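Local coordinates for sulfate adenylyltransferase, adenylylsulfate kinase (Thiobacillus denitrificans, PDB 3CR8), which is a hexameric APS kinase that probably uses ATP to phosphorylate adenosine 5'-phosphosulfate to 3'-phosphoadenylyl sulfate, and that lacks ATP sulfurylase activity, at residues Trp39-Met47 and Ser232-Glu240; Asp95-Ala103 and Ala113-Trp121. All coordinates share one frame; numbering follows the deposited sequence.

Overall arrangement
Contact 1 lies nearer the middle of the chain, its centre about 11 Å from the chain centre. Contact 2 lies farther out, at about 30 Å. Both are partly buried, but only contact 2 has exposed residues among those that touch, in the loop before strand 101-105 and at the corner at Ser-118. Contact 1 joins a helix of the PUA-like region to a loop of the ATP-sulfurylase region by apolar packing, with no hydrogen bond between its segments. Contact 2 stays within the PUA-like region, where backbone hydrogen bonds close a beta hairpin. They share no element, yet strand 34-36, just before helix 39-50, pairs with strand 101-105 of the hairpin.

Contact 1 (Trp39-Met47 and Ser232-Glu240); sequences WQQQCELEM and SLLPAPPPE
Met-47 lays the end of its side chain over Pro-235 and reaches on to Leu-234. Its methyl CE is 3.8 Å from Pro-235 CD. Its sulfur SD is 3.9 Å from Leu-234 CD2, and the two side chains cross at about a right angle. The Met-47 chain is bent at chi2 (-84°) and chi3 (73°), which brings SD to 3.4 Å from Pro-235 O and CE to the ring. SD also lies 4.1 Å from Ala-236 CB, so one flexible thioether touches three successive residues.

Glu-46 meets the Pro-235 ring from another direction. Its extended chain, with CG anti to the backbone N (chi1 -174°), carries the carboxylate out to the ring and crosses it at about a right angle. OE2 is 3.7 Å from Pro-235 CG. Pro-235 offers only ring carbons here, so this is van der Waals contact. Glu-46 is buried, and its OE1 is hydrogen-bonded to His-141 NE2.

One turn earlier, Cys-43 points at the loop. Its CB sits 4.0 Å from Ala-236 CA and 4.1 Å from Pro-237 CD. At the start of the segment, Trp-39 CH2 approaches Pro-237 CB obliquely at 4.1 Å. Gln-40 touches the same proline through CB.

The contact joins the PUA-like and ATP-sulfurylase regions. The loop runs along helix 39-50, with its prolines as the main packing surface. Gln-41 on the helix bonds to Thr-87 in strand 86-88. The loop leads to helix 244-256 and follows strand 229-231, an outermost strand, within this chain, of the parallel sheet that also holds strands 193-196 and 166-169.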
# COMPACT_ATOMS: atom_id res chain seq x y z
N TRP A 39 -4.61 47.75 -7.44
CA TRP A 39 -5.22 46.50 -7.87
C TRP A 39 -6.70 46.34 -7.52
O TRP A 39 -7.46 45.80 -8.32
CB TRP A 39 -4.41 45.28 -7.42
CG TRP A 39 -4.47 44.94 -5.97
CD1 TRP A 39 -3.51 45.18 -5.03
CD2 TRP A 39 -5.52 44.23 -5.30
NE1 TRP A 39 -3.91 44.68 -3.81
CE2 TRP A 39 -5.14 44.10 -3.95
CE3 TRP A 39 -6.75 43.71 -5.71
CZ2 TRP A 39 -5.95 43.48 -3.02
CZ3 TRP A 39 -7.54 43.09 -4.77
CH2 TRP A 39 -7.14 42.98 -3.44
N GLN A 40 -7.12 46.82 -6.35
CA GLN A 40 -8.53 46.73 -5.97
C GLN A 40 -9.49 47.64 -6.75
O GLN A 40 -10.65 47.25 -7.00
CB GLN A 40 -8.72 46.97 -4.49
CG GLN A 40 -7.77 47.90 -3.91
CD GLN A 40 -6.75 47.17 -3.08
OE1 GLN A 40 -7.11 46.32 -2.25
NE2 GLN A 40 -5.47 47.48 -3.30
N GLN A 41 -9.04 48.83 -7.14
CA GLN A 41 -9.87 49.69 -7.99
C GLN A 41 -10.07 49.10 -9.39
O GLN A 41 -11.15 49.21 -9.98
CB GLN A 41 -9.29 51.10 -8.08
CG GLN A 41 -9.06 51.79 -6.76
CD GLN A 41 -10.25 51.68 -5.84
OE1 GLN A 41 -11.33 52.20 -6.12
NE2 GLN A 41 -10.06 50.99 -4.73
N GLN A 42 -9.01 48.48 -9.93
CA GLN A 42 -9.13 47.81 -11.23
C GLN A 42 -10.17 46.71 -11.13
O GLN A 42 -10.75 46.30 -12.13
CB GLN A 42 -7.80 47.18 -11.67
CG GLN A 42 -6.59 48.06 -11.57
CD GLN A 42 -5.34 47.31 -11.99
OE1 GLN A 42 -5.43 46.33 -12.72
NE2 GLN A 42 -4.18 47.76 -11.52
N CYS A 43 -10.39 46.21 -9.92
CA CYS A 43 -11.33 45.14 -9.73
C CYS A 43 -12.68 45.77 -9.83
O CYS A 43 -13.53 45.35 -10.60
CB CYS A 43 -11.16 44.49 -8.37
SG CYS A 43 -9.86 43.31 -8.30
N GLU A 44 -12.87 46.81 -9.03
CA GLU A 44 -14.10 47.60 -9.08
C GLU A 44 -14.39 48.02 -10.54
O GLU A 44 -15.51 47.86 -11.05
CB GLU A 44 -13.95 48.82 -8.17
CG GLU A 44 -15.18 49.23 -7.43
CD GLU A 44 -15.84 48.05 -6.72
OE1 GLU A 44 -16.41 47.18 -7.40
OE2 GLU A 44 -15.80 48.00 -5.47
N LEU A 45 -13.37 48.54 -11.22
CA LEU A 45 -13.53 48.93 -12.61
C LEU A 45 -13.96 47.75 -13.45
O LEU A 45 -14.94 47.83 -14.17
CB LEU A 45 -12.25 49.55 -13.18
CG LEU A 45 -12.33 49.89 -14.68
CD1 LEU A 45 -13.43 50.86 -14.91
CD2 LEU A 45 -11.03 50.42 -15.24
N GLU A 46 -13.23 46.65 -13.36
CA GLU A 46 -13.58 45.45 -14.12
C GLU A 46 -15.00 44.94 -13.82
O GLU A 46 -15.77 44.56 -14.71
CB GLU A 46 -12.57 44.36 -13.82
CG GLU A 46 -12.76 43.14 -14.64
CD GLU A 46 -11.75 42.08 -14.30
OE1 GLU A 46 -10.81 42.39 -13.52
OE2 GLU A 46 -11.89 40.94 -14.79
N MET A 47 -15.35 44.93 -12.54
CA MET A 47 -16.71 44.58 -12.17
C MET A 47 -17.71 45.50 -12.88
O MET A 47 -18.72 45.04 -13.42
CB MET A 47 -16.90 44.65 -10.65
CG MET A 47 -16.15 43.59 -9.85
SD MET A 47 -17.04 42.04 -9.74
CE MET A 47 -16.83 41.43 -11.40
N SER A 232 -15.69 28.86 -11.35
CA SER A 232 -15.41 30.06 -12.11
C SER A 232 -14.83 31.06 -11.15
O SER A 232 -15.04 30.94 -9.97
CB SER A 232 -16.67 30.58 -12.76
OG SER A 232 -16.35 31.31 -13.91
N LEU A 233 -14.10 32.05 -11.65
CA LEU A 233 -13.51 33.05 -10.75
C LEU A 233 -14.31 34.33 -10.76
O LEU A 233 -14.87 34.74 -11.78
CB LEU A 233 -12.05 33.32 -11.10
CG LEU A 233 -11.27 32.00 -11.20
CD1 LEU A 233 -9.87 32.24 -11.72
CD2 LEU A 233 -11.25 31.30 -9.86
N LEU A 234 -14.36 34.95 -9.59
CA LEU A 234 -15.08 36.19 -9.36
C LEU A 234 -14.07 37.29 -9.01
O LEU A 234 -13.59 37.36 -7.87
CB LEU A 234 -16.02 36.00 -8.17
CG LEU A 234 -17.12 37.00 -7.84
CD1 LEU A 234 -17.05 37.26 -6.39
CD2 LEU A 234 -16.93 38.30 -8.57
N PRO A 235 -13.76 38.16 -9.97
CA PRO A 235 -12.66 39.11 -9.86
C PRO A 235 -13.06 40.27 -8.98
O PRO A 235 -13.77 41.14 -9.44
CB PRO A 235 -12.49 39.62 -11.30
CG PRO A 235 -13.54 38.91 -12.14
CD PRO A 235 -14.56 38.40 -11.18
N ALA A 236 -12.62 40.27 -7.73
CA ALA A 236 -13.02 41.28 -6.76
C ALA A 236 -12.30 40.98 -5.47
O ALA A 236 -11.79 39.87 -5.28
CB ALA A 236 -14.51 41.30 -6.65
N PRO A 237 -12.27 41.94 -4.55
CA PRO A 237 -11.66 41.50 -3.30
C PRO A 237 -12.90 40.97 -2.57
O PRO A 237 -14.01 41.40 -2.90
CB PRO A 237 -11.17 42.78 -2.62
CG PRO A 237 -11.53 43.95 -3.61
CD PRO A 237 -12.47 43.38 -4.63
N PRO A 238 -12.72 40.03 -1.62
CA PRO A 238 -13.82 39.81 -0.67
C PRO A 238 -14.18 41.14 0.02
O PRO A 238 -13.30 41.95 0.31
CB PRO A 238 -13.22 38.83 0.34
CG PRO A 238 -12.14 38.11 -0.41
CD PRO A 238 -11.61 39.07 -1.44
N PRO A 239 -15.48 41.38 0.27
CA PRO A 239 -15.86 42.65 0.88
C PRO A 239 -15.69 42.51 2.38
O PRO A 239 -15.27 41.43 2.82
CB PRO A 239 -17.36 42.76 0.56
CG PRO A 239 -17.74 41.50 -0.19
CD PRO A 239 -16.64 40.51 0.05
N GLU A 240 -16.00 43.54 3.15
CA GLU A 240 -16.08 43.31 4.60
C GLU A 240 -17.54 43.17 5.11
O GLU A 240 -18.42 43.96 4.75
CB GLU A 240 -15.13 44.19 5.44
CG GLU A 240 -13.82 43.43 5.88
CD GLU A 240 -14.04 41.96 6.36
OE1 GLU A 240 -14.07 41.03 5.52
OE2 GLU A 240 -14.14 41.72 7.59

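Contact 2 (Asp95-Ala103 and Ala113-Trp121); sequences DRRPGERLA and AILTLSDVW
The Arg-101 guanidinium has Ile-114 CD1 over the centre of one face, though the modelled gap is too short to be trusted. Thr-116 lies alongside Arg-101 and points the same way, with its CG2 3.7 Å from Arg-101 CG. The charge of Arg-101 is met outside the hairpin, by Glu-134 at NH2 and Glu-28 at NE. Replacing Arg-101 by an alanine is likely to leave Glu-134 and Glu-28 without this positive partner and to remove the chain that lies beside Thr-116.

The Arg-96 guanidinium holds the Glu-100 carboxylate at its edge, in plane, with NH1 2.6 Å from OE1. Glu-100 OE2 also accepts a bond from Arg-97 N, which meets it on the anti side, 21° out of the carboxylate plane. Arg-96 CG rests 3.9 Å from Leu-117 CD1, the two side chains crossing at about a right angle.

The backbones are antiparallel. Leu-102 and Leu-115 form a hydrogen-bonded pair, with Leu-102 N 2.7 Å from Leu-115 O and the return bond 2.8 Å from Leu-115 N to Leu-102 O. Beyond it, Leu-117 N bonds to Glu-100 O at 3.0 Å, and Gly-99 N donates to Leu-117 O.

The chemistry is thus divided. Main-chain bonds set the register of this PUA-like-domain hairpin. The Arg-96 to Glu-100 salt bridge spans the loop before strand 101-105, whereas Arg-101 pairs with Glu-28 of helix 22-30 and Glu-134 of strand 126-135.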
# COMPACT_ATOMS: atom_id res chain seq x y z
N ASP A 95 -6.00 68.65 -8.86
CA ASP A 95 -6.44 69.69 -9.77
C ASP A 95 -7.23 69.23 -10.99
O ASP A 95 -7.01 69.71 -12.08
CB ASP A 95 -5.28 70.59 -10.16
CG ASP A 95 -4.10 69.84 -10.61
OD1 ASP A 95 -3.06 69.87 -9.95
OD2 ASP A 95 -4.24 69.18 -11.63
N ARG A 96 -8.18 68.32 -10.79
CA ARG A 96 -8.93 67.73 -11.90
C ARG A 96 -10.39 68.00 -11.70
O ARG A 96 -10.82 68.02 -10.58
CB ARG A 96 -8.66 66.23 -11.92
CG ARG A 96 -8.50 65.63 -13.29
CD ARG A 96 -7.25 64.81 -13.41
NE ARG A 96 -6.13 65.68 -13.72
CZ ARG A 96 -6.23 66.77 -14.45
NH1 ARG A 96 -7.40 67.16 -14.91
NH2 ARG A 96 -5.16 67.50 -14.68
N ARG A 97 -11.17 68.21 -12.76
CA ARG A 97 -12.58 68.58 -12.58
C ARG A 97 -13.62 68.02 -13.53
O ARG A 97 -13.37 67.73 -14.67
CB ARG A 97 -12.77 70.08 -12.44
CG ARG A 97 -11.53 70.90 -12.64
CD ARG A 97 -11.59 71.73 -13.87
NE ARG A 97 -10.25 72.11 -14.28
CZ ARG A 97 -9.58 73.12 -13.77
NH1 ARG A 97 -10.14 73.85 -12.82
NH2 ARG A 97 -8.36 73.37 -14.20
N PRO A 98 -14.82 67.89 -13.00
CA PRO A 98 -15.94 67.36 -13.75
C PRO A 98 -15.82 67.79 -15.16
O PRO A 98 -15.26 68.81 -15.39
CB PRO A 98 -17.08 68.08 -13.08
CG PRO A 98 -16.66 68.07 -11.71
CD PRO A 98 -15.30 68.62 -11.84
N GLY A 99 -16.34 67.03 -16.10
CA GLY A 99 -16.21 67.40 -17.49
C GLY A 99 -14.95 66.88 -18.11
O GLY A 99 -14.98 66.31 -19.17
N GLU A 100 -13.82 67.06 -17.44
CA GLU A 100 -12.57 66.54 -17.94
C GLU A 100 -12.77 65.09 -18.27
O GLU A 100 -13.60 64.44 -17.70
CB GLU A 100 -11.49 66.64 -16.89
CG GLU A 100 -11.27 67.99 -16.30
CD GLU A 100 -9.83 68.21 -15.93
OE1 GLU A 100 -8.97 67.97 -16.77
OE2 GLU A 100 -9.52 68.60 -14.80
N ARG A 101 -11.99 64.56 -19.19
CA ARG A 101 -11.98 63.13 -19.38
C ARG A 101 -10.66 62.57 -18.92
O ARG A 101 -9.61 63.13 -19.19
CB ARG A 101 -12.30 62.76 -20.83
CG ARG A 101 -13.80 62.82 -21.12
CD ARG A 101 -14.12 62.96 -22.59
NE ARG A 101 -13.92 61.74 -23.36
CZ ARG A 101 -14.86 60.82 -23.56
NH1 ARG A 101 -16.06 60.95 -23.01
NH2 ARG A 101 -14.60 59.75 -24.29
N LEU A 102 -10.72 61.47 -18.18
CA LEU A 102 -9.56 60.85 -17.55
C LEU A 102 -9.26 59.48 -18.14
O LEU A 102 -10.16 58.68 -18.33
CB LEU A 102 -9.82 60.69 -16.06
CG LEU A 102 -8.69 61.23 -15.18
CD1 LEU A 102 -8.97 60.93 -13.74
CD2 LEU A 102 -7.38 60.65 -15.61
N ALA A 103 -8.00 59.21 -18.43
CA ALA A 103 -7.65 57.88 -18.88
C ALA A 103 -7.43 56.99 -17.66
O ALA A 103 -6.61 57.29 -16.80
CB ALA A 103 -6.39 57.92 -19.74
N ALA A 113 -9.87 52.32 -19.79
CA ALA A 113 -11.11 53.01 -20.07
C ALA A 113 -10.90 54.50 -19.90
O ALA A 113 -9.95 54.91 -19.22
CB ALA A 113 -12.21 52.52 -19.12
N ILE A 114 -11.76 55.31 -20.51
CA ILE A 114 -11.80 56.72 -20.13
C ILE A 114 -13.03 57.03 -19.24
O ILE A 114 -14.18 56.67 -19.56
CB ILE A 114 -11.57 57.73 -21.33
CG1 ILE A 114 -12.84 57.95 -22.13
CG2 ILE A 114 -10.45 57.28 -22.26
CD1 ILE A 114 -13.87 58.83 -21.44
N LEU A 115 -12.74 57.67 -18.11
CA LEU A 115 -13.76 58.18 -17.21
C LEU A 115 -14.11 59.61 -17.59
O LEU A 115 -13.23 60.47 -17.73
CB LEU A 115 -13.24 58.14 -15.78
CG LEU A 115 -14.10 58.80 -14.71
CD1 LEU A 115 -15.48 58.23 -14.72
CD2 LEU A 115 -13.48 58.67 -13.34
N THR A 116 -15.39 59.87 -17.77
CA THR A 116 -15.86 61.22 -18.03
C THR A 116 -16.31 61.81 -16.68
O THR A 116 -17.36 61.44 -16.17
CB THR A 116 -17.00 61.19 -19.10
OG1 THR A 116 -16.67 60.26 -20.15
CG2 THR A 116 -17.24 62.56 -19.71
N LEU A 117 -15.51 62.71 -16.10
CA LEU A 117 -15.75 63.18 -14.73
C LEU A 117 -17.12 63.85 -14.44
O LEU A 117 -17.44 64.89 -15.02
CB LEU A 117 -14.62 64.10 -14.30
CG LEU A 117 -13.29 63.38 -14.10
CD1 LEU A 117 -12.19 64.26 -13.51
CD2 LEU A 117 -13.52 62.18 -13.23
N SER A 118 -17.91 63.25 -13.55
CA SER A 118 -19.14 63.84 -12.98
C SER A 118 -18.83 64.69 -11.75
O SER A 118 -19.36 65.79 -11.60
CB SER A 118 -20.10 62.77 -12.50
OG SER A 118 -20.83 62.17 -13.53
N ASP A 119 -18.00 64.15 -10.86
CA ASP A 119 -17.75 64.76 -9.56
C ASP A 119 -16.36 64.35 -9.10
O ASP A 119 -15.89 63.27 -9.44
CB ASP A 119 -18.80 64.26 -8.57
CG ASP A 119 -18.86 65.09 -7.31
OD1 ASP A 119 -17.92 65.90 -7.05
OD2 ASP A 119 -19.85 64.92 -6.56
N VAL A 120 -15.69 65.22 -8.35
CA VAL A 120 -14.37 64.91 -7.81
C VAL A 120 -14.23 65.52 -6.44
O VAL A 120 -14.43 66.72 -6.27
CB VAL A 120 -13.24 65.49 -8.66
CG1 VAL A 120 -11.91 65.23 -7.99
CG2 VAL A 120 -13.29 64.96 -10.10
N TRP A 121 -13.97 64.68 -5.45
CA TRP A 121 -13.91 65.13 -4.09
C TRP A 121 -12.97 64.29 -3.28
O TRP A 121 -12.48 63.30 -3.75
CB TRP A 121 -15.29 65.10 -3.48
CG TRP A 121 -15.86 63.76 -3.17
CD1 TRP A 121 -15.94 63.19 -1.96
CD2 TRP A 121 -16.48 62.87 -4.08
NE1 TRP A 121 -16.56 62.00 -2.05
CE2 TRP A 121 -16.90 61.77 -3.35
CE3 TRP A 121 -16.72 62.88 -5.43
CZ2 TRP A 121 -17.53 60.71 -3.92
CZ3 TRP A 121 -17.34 61.84 -5.99
CH2 TRP A 121 -17.75 60.78 -5.25